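Local coordinates for protein putative methylthioribose-1-phosphate isomerase (Archaeoglobus fulgidus, PDB 1T5O) that probably interconverts 5-methylthioribose 1-phosphate and 5-methylthioribulose 1-phosphate, an isomerase step that serves methionine biosynthesis, at residues Phe67-Ala81 and Leu102-Lys115. Sequence-based numbering, arbitrary orientation.
Sequences FADVDELKEHLKKAA and LNAALKGESVEEVK
Lys74 reaches from helix 70-81 across Leu106 to the loop that links helix 92-105 to helix 111-141. Its CB starts on a methyl, 3.6 Å from Leu106 CD2, and CG and CD continue over that same carbon. CE then comes up to the loop carbonyls, and a bend at chi4 (-56°) turns the ammonium group toward both. NZ donates to Gly108 O at 2.6 Å, tilted 30° from that carbonyl's plane, and to Leu106 O at 3.0 Å, where it stands well above the plane instead of in line with a lone pair. Both carbonyls belong to residues of the type I turn Ala105-Gly108, so one ammonium holds the connection between the helices. With an alanine in its place, the two carbonyls would probably lose their lysine donor and Leu106 CD2 the cover of CG and CD.

Val114 is the knob on the facing helix, set among Val70, Leu73, Lys74 and Leu77. Its CG1, anti to the backbone N, meets Leu73 CD2 tip to tip at a tight 3.4 Å and also touches Leu77 CD1; CG2 lies against Lys74 NZ and Val70 CG1. Toward the start of helix 70-81, Val70 CG2 presses on Val111 CG2 at 3.5 Å, while Val111 CG1 reaches Phe67 CB. At the other end Leu102 forks over the helix, CD1 on Leu77 CB and CD2 on Ala81 CB.

Helix 70-81 runs at 27° to the short piece 111-115, their axes 9.8 Å apart. Helix 47-61 also packs on it, Ala61 against His76, Leu77 and Ala80, and Ala105 rests on Ala118, making this the outlying end of a group of packed helices (47-61, 70-85, 92-105 and 111-141), its centre about 30 Å from the centre of the chain.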
ATOM      1  N   PHE A  67      28.615  17.444 -38.765  1.00 79.46           N
ATOM      2  CA  PHE A  67      30.037  17.158 -38.624  1.00 79.88           C
ATOM      3  C   PHE A  67      30.676  17.071 -40.011  1.00 80.05           C
ATOM      4  O   PHE A  67      30.144  16.411 -40.909  1.00 80.91           O
ATOM      5  CB  PHE A  67      30.267  15.816 -37.906  1.00 79.70           C
ATOM      6  CG  PHE A  67      29.866  15.803 -36.451  1.00 79.62           C
ATOM      7  CD1 PHE A  67      28.526  15.842 -36.076  1.00 79.86           C
ATOM      8  CD2 PHE A  67      30.836  15.699 -35.456  1.00 79.37           C
ATOM      9  CE1 PHE A  67      28.154  15.771 -34.730  1.00 79.46           C
ATOM     10  CE2 PHE A  67      30.475  15.627 -34.109  1.00 79.08           C
ATOM     11  CZ  PHE A  67      29.132  15.662 -33.747  1.00 79.25           C
ATOM     12  N   ALA A  68      31.813  17.734 -40.188  1.00 79.58           N
ATOM     13  CA  ALA A  68      32.507  17.685 -41.469  1.00 78.64           C
ATOM     14  C   ALA A  68      33.521  16.529 -41.436  1.00 77.99           C
ATOM     15  O   ALA A  68      33.719  15.835 -42.443  1.00 77.66           O
ATOM     16  CB  ALA A  68      33.214  19.013 -41.739  1.00 78.47           C
ATOM     17  N   ASP A  69      34.140  16.323 -40.271  1.00 76.69           N
ATOM     18  CA  ASP A  69      35.129  15.257 -40.085  1.00 75.21           C
ATOM     19  C   ASP A  69      34.685  14.118 -39.163  1.00 73.52           C
ATOM     20  O   ASP A  69      34.214  14.343 -38.048  1.00 72.68           O
ATOM     21  CB  ASP A  69      36.441  15.832 -39.562  1.00 75.89           C
ATOM     22  CG  ASP A  69      37.388  14.754 -39.087  1.00 77.08           C
ATOM     23  OD1 ASP A  69      37.202  14.257 -37.956  1.00 77.56           O
ATOM     24  OD2 ASP A  69      38.306  14.383 -39.849  1.00 78.16           O
ATOM     25  N   VAL A  70      34.883  12.894 -39.641  1.00 72.02           N
ATOM     26  CA  VAL A  70      34.503  11.678 -38.934  1.00 70.45           C
ATOM     27  C   VAL A  70      35.141  11.470 -37.564  1.00 69.18           C
ATOM     28  O   VAL A  70      34.439  11.237 -36.580  1.00 68.83           O
ATOM     29  CB  VAL A  70      34.801  10.437 -39.804  1.00 70.60           C
ATOM     30  CG1 VAL A  70      34.250   9.189 -39.140  1.00 70.98           C
ATOM     31  CG2 VAL A  70      34.190  10.616 -41.185  1.00 71.24           C
ATOM     32  N   ASP A  71      36.464  11.545 -37.490  1.00 67.47           N
ATOM     33  CA  ASP A  71      37.143  11.331 -36.217  1.00 65.74           C
ATOM     34  C   ASP A  71      36.670  12.249 -35.106  1.00 64.07           C
ATOM     35  O   ASP A  71      36.755  11.908 -33.927  1.00 62.69           O
ATOM     36  CB  ASP A  71      38.650  11.452 -36.402  1.00 66.95           C
ATOM     37  CG  ASP A  71      39.191  10.396 -37.332  1.00 68.12           C
ATOM     38  OD1 ASP A  71      38.633   9.273 -37.318  1.00 68.61           O
ATOM     39  OD2 ASP A  71      40.165  10.674 -38.063  1.00 69.45           O
ATOM     40  N   GLU A  72      36.168  13.419 -35.484  1.00 63.01           N
ATOM     41  CA  GLU A  72      35.662  14.371 -34.505  1.00 61.75           C
ATOM     42  C   GLU A  72      34.321  13.818 -34.033  1.00 59.44           C
ATOM     43  O   GLU A  72      33.997  13.845 -32.841  1.00 58.05           O
ATOM     44  CB  GLU A  72      35.480  15.745 -35.157  1.00 63.89           C
ATOM     45  CG  GLU A  72      36.712  16.214 -35.929  1.00 66.62           C
ATOM     46  CD  GLU A  72      36.703  17.704 -36.214  1.00 67.89           C
ATOM     47  OE1 GLU A  72      35.749  18.195 -36.859  1.00 68.96           O
ATOM     48  OE2 GLU A  72      37.663  18.384 -35.785  1.00 69.38           O
ATOM     49  N   LEU A  73      33.554  13.306 -34.990  1.00 57.50           N
ATOM     50  CA  LEU A  73      32.257  12.710 -34.706  1.00 55.86           C
ATOM     51  C   LEU A  73      32.457  11.571 -33.713  1.00 55.06           C
ATOM     52  O   LEU A  73      31.843  11.562 -32.645  1.00 54.16           O
ATOM     53  CB  LEU A  73      31.625  12.174 -35.991  1.00 55.28           C
ATOM     54  CG  LEU A  73      30.349  11.342 -35.812  1.00 55.14           C
ATOM     55  CD1 LEU A  73      29.324  12.143 -35.021  1.00 54.77           C
ATOM     56  CD2 LEU A  73      29.799  10.936 -37.172  1.00 54.22           C
ATOM     57  N   LYS A  74      33.328  10.626 -34.067  1.00 53.69           N
ATOM     58  CA  LYS A  74      33.622   9.479 -33.212  1.00 53.98           C
ATOM     59  C   LYS A  74      34.034   9.877 -31.784  1.00 54.00           C
ATOM     60  O   LYS A  74      33.544   9.311 -30.798  1.00 52.58           O
ATOM     61  CB  LYS A  74      34.732   8.623 -33.825  1.00 53.72           C
ATOM     62  CG  LYS A  74      34.435   8.063 -35.208  1.00 54.49           C
ATOM     63  CD  LYS A  74      35.490   7.015 -35.590  1.00 54.55           C
ATOM     64  CE  LYS A  74      35.255   6.455 -36.983  1.00 55.30           C
ATOM     65  NZ  LYS A  74      33.894   5.888 -37.131  1.00 56.57           N
ATOM     66  N   GLU A  75      34.947  10.838 -31.682  1.00 53.55           N
ATOM     67  CA  GLU A  75      35.407  11.303 -30.383  1.00 54.61           C
ATOM     68  C   GLU A  75      34.194  11.769 -29.572  1.00 53.84           C
ATOM     69  O   GLU A  75      34.061  11.453 -28.386  1.00 53.21           O
ATOM     70  CB  GLU A  75      36.403  12.456 -30.567  1.00 57.00           C
ATOM     71  CG  GLU A  75      37.106  12.880 -29.288  1.00 60.87           C
ATOM     72  CD  GLU A  75      38.132  13.987 -29.508  1.00 64.11           C
ATOM     73  OE1 GLU A  75      38.915  14.253 -28.565  1.00 65.87           O
ATOM     74  OE2 GLU A  75      38.154  14.593 -30.611  1.00 65.23           O
ATOM     75  N   HIS A  76      33.307  12.519 -30.227  1.00 53.25           N
ATOM     76  CA  HIS A  76      32.090  13.025 -29.593  1.00 51.67           C
ATOM     77  C   HIS A  76      31.210  11.870 -29.090  1.00 50.17           C
ATOM     78  O   HIS A  76      30.664  11.927 -27.986  1.00 48.82           O
ATOM     79  CB  HIS A  76      31.294  13.881 -30.586  1.00 51.93           C
ATOM     80  CG  HIS A  76      29.976  14.358 -30.055  1.00 53.87           C
ATOM     81  ND1 HIS A  76      29.867  15.304 -29.056  1.00 54.86           N
ATOM     82  CD2 HIS A  76      28.705  14.013 -30.381  1.00 53.34           C
ATOM     83  CE1 HIS A  76      28.592  15.522 -28.791  1.00 54.15           C
ATOM     84  NE2 HIS A  76      27.866  14.751 -29.581  1.00 54.06           N
ATOM     85  N   LEU A  77      31.074  10.824 -29.898  1.00 48.39           N
ATOM     86  CA  LEU A  77      30.251   9.690 -29.497  1.00 48.27           C
ATOM     87  C   LEU A  77      30.771   9.024 -28.220  1.00 48.37           C
ATOM     88  O   LEU A  77      29.986   8.665 -27.336  1.00 48.02           O
ATOM     89  CB  LEU A  77      30.169   8.664 -30.627  1.00 46.18           C
ATOM     90  CG  LEU A  77      29.473   9.159 -31.895  1.00 46.21           C
ATOM     91  CD1 LEU A  77      29.282   7.995 -32.848  1.00 44.70           C
ATOM     92  CD2 LEU A  77      28.123   9.788 -31.552  1.00 45.58           C
ATOM     93  N   LYS A  78      32.087   8.862 -28.112  1.00 48.43           N
ATOM     94  CA  LYS A  78      32.656   8.233 -26.928  1.00 48.60           C
ATOM     95  C   LYS A  78      32.338   9.083 -25.694  1.00 48.61           C
ATOM     96  O   LYS A  78      32.087   8.564 -24.601  1.00 48.13           O
ATOM     97  CB  LYS A  78      34.168   8.063 -27.103  1.00 48.58           C
ATOM     98  CG  LYS A  78      34.550   7.098 -28.223  1.00 49.71           C
ATOM     99  CD  LYS A  78      36.064   7.023 -28.432  1.00 48.31           C
ATOM    100  CE  LYS A  78      36.414   6.066 -29.560  1.00 48.83           C
ATOM    101  NZ  LYS A  78      37.887   5.962 -29.803  1.00 48.81           N
ATOM    102  N   LYS A  79      32.329  10.396 -25.888  1.00 49.08           N
ATOM    103  CA  LYS A  79      32.034  11.322 -24.806  1.00 49.45           C
ATOM    104  C   LYS A  79      30.556  11.218 -24.423  1.00 48.29           C
ATOM    105  O   LYS A  79      30.217  11.132 -23.238  1.00 47.26           O
ATOM    106  CB  LYS A  79      32.373  12.761 -25.223  1.00 51.10           C
ATOM    107  CG  LYS A  79      33.879  13.062 -25.369  1.00 54.03           C
ATOM    108  CD  LYS A  79      34.152  14.566 -25.658  1.00 54.97           C
ATOM    109  CE  LYS A  79      33.543  15.018 -26.992  1.00 57.16           C
ATOM    110  NZ  LYS A  79      33.803  16.453 -27.341  1.00 58.22           N
ATOM    111  N   ALA A  80      29.685  11.221 -25.431  1.00 46.95           N
ATOM    112  CA  ALA A  80      28.246  11.120 -25.207  1.00 46.80           C
ATOM    113  C   ALA A  80      27.907   9.787 -24.530  1.00 46.59           C
ATOM    114  O   ALA A  80      27.076   9.743 -23.620  1.00 45.92           O
ATOM    115  CB  ALA A  80      27.498  11.251 -26.534  1.00 46.06           C
ATOM    116  N   ALA A  81      28.557   8.711 -24.977  1.00 46.32           N
ATOM    117  CA  ALA A  81      28.347   7.381 -24.413  1.00 45.97           C
ATOM    118  C   ALA A  81      28.683   7.422 -22.927  1.00 46.97           C
ATOM    119  O   ALA A  81      27.952   6.879 -22.101  1.00 46.74           O
ATOM    120  CB  ALA A  81      29.240   6.377 -25.118  1.00 45.53           C
ATOM    121  N   LEU A 102      27.402   2.340 -29.877  1.00 35.43           N
ATOM    122  CA  LEU A 102      28.705   2.977 -30.066  1.00 36.92           C
ATOM    123  C   LEU A 102      29.626   2.078 -30.878  1.00 37.73           C
ATOM    124  O   LEU A 102      30.247   2.516 -31.848  1.00 38.42           O
ATOM    125  CB  LEU A 102      29.363   3.264 -28.715  1.00 37.84           C
ATOM    126  CG  LEU A 102      30.716   4.003 -28.779  1.00 38.43           C
ATOM    127  CD1 LEU A 102      30.520   5.355 -29.463  1.00 39.13           C
ATOM    128  CD2 LEU A 102      31.282   4.195 -27.376  1.00 37.29           C
ATOM    129  N   ASN A 103      29.716   0.821 -30.451  1.00 37.78           N
ATOM    130  CA  ASN A 103      30.547  -0.186 -31.104  1.00 37.54           C
ATOM    131  C   ASN A 103      30.213  -0.235 -32.590  1.00 37.04           C
ATOM    132  O   ASN A 103      31.108  -0.287 -33.429  1.00 37.20           O
ATOM    133  CB  ASN A 103      30.309  -1.568 -30.440  1.00 37.65           C
ATOM    134  CG  ASN A 103      31.129  -2.703 -31.081  1.00 38.12           C
ATOM    135  OD1 ASN A 103      30.591  -3.540 -31.821  1.00 38.84           O
ATOM    136  ND2 ASN A 103      32.423  -2.735 -30.796  1.00 35.81           N
ATOM    137  N   ALA A 104      28.927  -0.203 -32.918  1.00 36.43           N
ATOM    138  CA  ALA A 104      28.504  -0.265 -34.320  1.00 36.26           C
ATOM    139  C   ALA A 104      28.801   1.004 -35.113  1.00 37.81           C
ATOM    140  O   ALA A 104      29.280   0.950 -36.260  1.00 37.02           O
ATOM    141  CB  ALA A 104      27.007  -0.578 -34.408  1.00 34.88           C
ATOM    142  N   ALA A 105      28.496   2.143 -34.509  1.00 37.79           N
ATOM    143  CA  ALA A 105      28.702   3.422 -35.179  1.00 39.05           C
ATOM    144  C   ALA A 105      30.180   3.658 -35.484  1.00 40.10           C
ATOM    145  O   ALA A 105      30.533   4.081 -36.581  1.00 39.96           O
ATOM    146  CB  ALA A 105      28.145   4.561 -34.313  1.00 37.73           C
ATOM    147  N   LEU A 106      31.036   3.381 -34.509  1.00 41.13           N
ATOM    148  CA  LEU A 106      32.468   3.576 -34.686  1.00 43.60           C
ATOM    149  C   LEU A 106      33.025   2.770 -35.861  1.00 44.87           C
ATOM    150  O   LEU A 106      34.128   3.035 -36.332  1.00 45.21           O
ATOM    151  CB  LEU A 106      33.202   3.215 -33.397  1.00 42.38           C
ATOM    152  CG  LEU A 106      32.922   4.165 -32.231  1.00 42.95           C
ATOM    153  CD1 LEU A 106      33.803   3.779 -31.060  1.00 43.87           C
ATOM    154  CD2 LEU A 106      33.190   5.607 -32.641  1.00 42.46           C
ATOM    155  N   LYS A 107      32.254   1.791 -36.327  1.00 46.42           N
ATOM    156  CA  LYS A 107      32.655   0.953 -37.451  1.00 48.84           C
ATOM    157  C   LYS A 107      32.530   1.697 -38.787  1.00 50.23           C
ATOM    158  O   LYS A 107      33.011   1.222 -39.817  1.00 50.17           O
ATOM    159  CB  LYS A 107      31.807  -0.319 -37.473  1.00 49.99           C
ATOM    160  CG  LYS A 107      32.487  -1.526 -36.838  1.00 52.48           C
ATOM    161  CD  LYS A 107      31.486  -2.446 -36.142  1.00 53.33           C
ATOM    162  CE  LYS A 107      32.012  -3.878 -36.101  1.00 55.59           C
ATOM    163  NZ  LYS A 107      31.169  -4.796 -35.279  1.00 56.01           N
ATOM    164  N   GLY A 108      31.883   2.859 -38.763  1.00 51.04           N
ATOM    165  CA  GLY A 108      31.730   3.646 -39.972  1.00 53.34           C
ATOM    166  C   GLY A 108      33.031   4.359 -40.320  1.00 55.05           C
ATOM    167  O   GLY A 108      33.837   4.667 -39.436  1.00 53.74           O
ATOM    168  N   GLU A 109      33.238   4.622 -41.611  1.00 56.91           N
ATOM    169  CA  GLU A 109      34.449   5.289 -42.075  1.00 59.02           C
ATOM    170  C   GLU A 109      34.187   6.692 -42.622  1.00 58.83           C
ATOM    171  O   GLU A 109      35.108   7.374 -43.059  1.00 59.71           O
ATOM    172  CB  GLU A 109      35.142   4.427 -43.132  1.00 61.23           C
ATOM    173  CG  GLU A 109      36.350   3.656 -42.608  1.00 64.90           C
ATOM    174  CD  GLU A 109      37.596   4.532 -42.502  1.00 68.05           C
ATOM    175  OE1 GLU A 109      38.662   4.026 -42.071  1.00 70.16           O
ATOM    176  OE2 GLU A 109      37.513   5.728 -42.857  1.00 69.14           O
ATOM    177  N   SER A 110      32.930   7.115 -42.597  1.00 58.57           N
ATOM    178  CA  SER A 110      32.551   8.445 -43.064  1.00 57.84           C
ATOM    179  C   SER A 110      31.488   8.958 -42.113  1.00 58.37           C
ATOM    180  O   SER A 110      30.901   8.180 -41.357  1.00 58.83           O
ATOM    181  CB  SER A 110      31.980   8.390 -44.477  1.00 57.06           C
ATOM    182  OG  SER A 110      30.722   7.748 -44.491  1.00 54.83           O
ATOM    183  N   VAL A 111      31.229  10.258 -42.153  1.00 57.76           N
ATOM    184  CA  VAL A 111      30.233  10.847 -41.272  1.00 57.58           C
ATOM    185  C   VAL A 111      28.847  10.215 -41.474  1.00 58.24           C
ATOM    186  O   VAL A 111      28.181   9.890 -40.490  1.00 57.66           O
ATOM    187  CB  VAL A 111      30.179  12.373 -41.473  1.00 57.58           C
ATOM    188  CG1 VAL A 111      29.418  13.040 -40.336  1.00 56.28           C
ATOM    189  CG2 VAL A 111      31.598  12.916 -41.552  1.00 57.74           C
ATOM    190  N   GLU A 112      28.419  10.027 -42.728  1.00 58.42           N
ATOM    191  CA  GLU A 112      27.114   9.405 -42.998  1.00 58.73           C
ATOM    192  C   GLU A 112      27.064   7.978 -42.454  1.00 56.85           C
ATOM    193  O   GLU A 112      26.129   7.606 -41.757  1.00 56.95           O
ATOM    194  CB  GLU A 112      26.802   9.358 -44.500  1.00 60.96           C
ATOM    195  CG  GLU A 112      25.996  10.541 -45.032  1.00 64.63           C
ATOM    196  CD  GLU A 112      25.245  10.206 -46.323  1.00 67.22           C
ATOM    197  OE1 GLU A 112      24.160   9.588 -46.244  1.00 68.52           O
ATOM    198  OE2 GLU A 112      25.744  10.550 -47.418  1.00 68.91           O
ATOM    199  N   GLU A 113      28.065   7.179 -42.796  1.00 55.21           N
ATOM    200  CA  GLU A 113      28.136   5.804 -42.321  1.00 54.06           C
ATOM    201  C   GLU A 113      27.943   5.719 -40.804  1.00 52.17           C
ATOM    202  O   GLU A 113      27.102   4.962 -40.321  1.00 50.53           O
ATOM    203  CB  GLU A 113      29.484   5.193 -42.696  1.00 55.31           C
ATOM    204  CG  GLU A 113      29.474   4.421 -44.002  1.00 57.95           C
ATOM    205  CD  GLU A 113      30.831   4.405 -44.673  1.00 59.56           C
ATOM    206  OE1 GLU A 113      31.846   4.296 -43.949  1.00 60.80           O
ATOM    207  OE2 GLU A 113      30.882   4.495 -45.922  1.00 60.27           O
ATOM    208  N   VAL A 114      28.728   6.498 -40.066  1.00 50.11           N
ATOM    209  CA  VAL A 114      28.651   6.506 -38.610  1.00 48.55           C
ATOM    210  C   VAL A 114      27.266   6.883 -38.138  1.00 47.98           C
ATOM    211  O   VAL A 114      26.765   6.308 -37.173  1.00 45.87           O
ATOM    212  CB  VAL A 114      29.686   7.465 -37.992  1.00 47.62           C
ATOM    213  CG1 VAL A 114      29.474   7.573 -36.485  1.00 47.44           C
ATOM    214  CG2 VAL A 114      31.086   6.947 -38.281  1.00 46.22           C
ATOM    215  N   LYS A 115      26.645   7.840 -38.823  1.00 48.59           N
ATOM    216  CA  LYS A 115      25.297   8.265 -38.473  1.00 49.10           C
ATOM    217  C   LYS A 115      24.271   7.152 -38.726  1.00 48.55           C
ATOM    218  O   LYS A 115      23.457   6.834 -37.848  1.00 46.85           O
ATOM    219  CB  LYS A 115      24.922   9.515 -39.268  1.00 50.64           C
ATOM    220  CG  LYS A 115      25.631  10.771 -38.800  1.00 52.66           C
ATOM    221  CD  LYS A 115      25.442  11.892 -39.782  1.00 53.95           C
ATOM    222  CE  LYS A 115      23.982  12.252 -39.945  1.00 57.27           C
ATOM    223  NZ  LYS A 115      23.744  13.062 -41.191  1.00 58.77           N
TER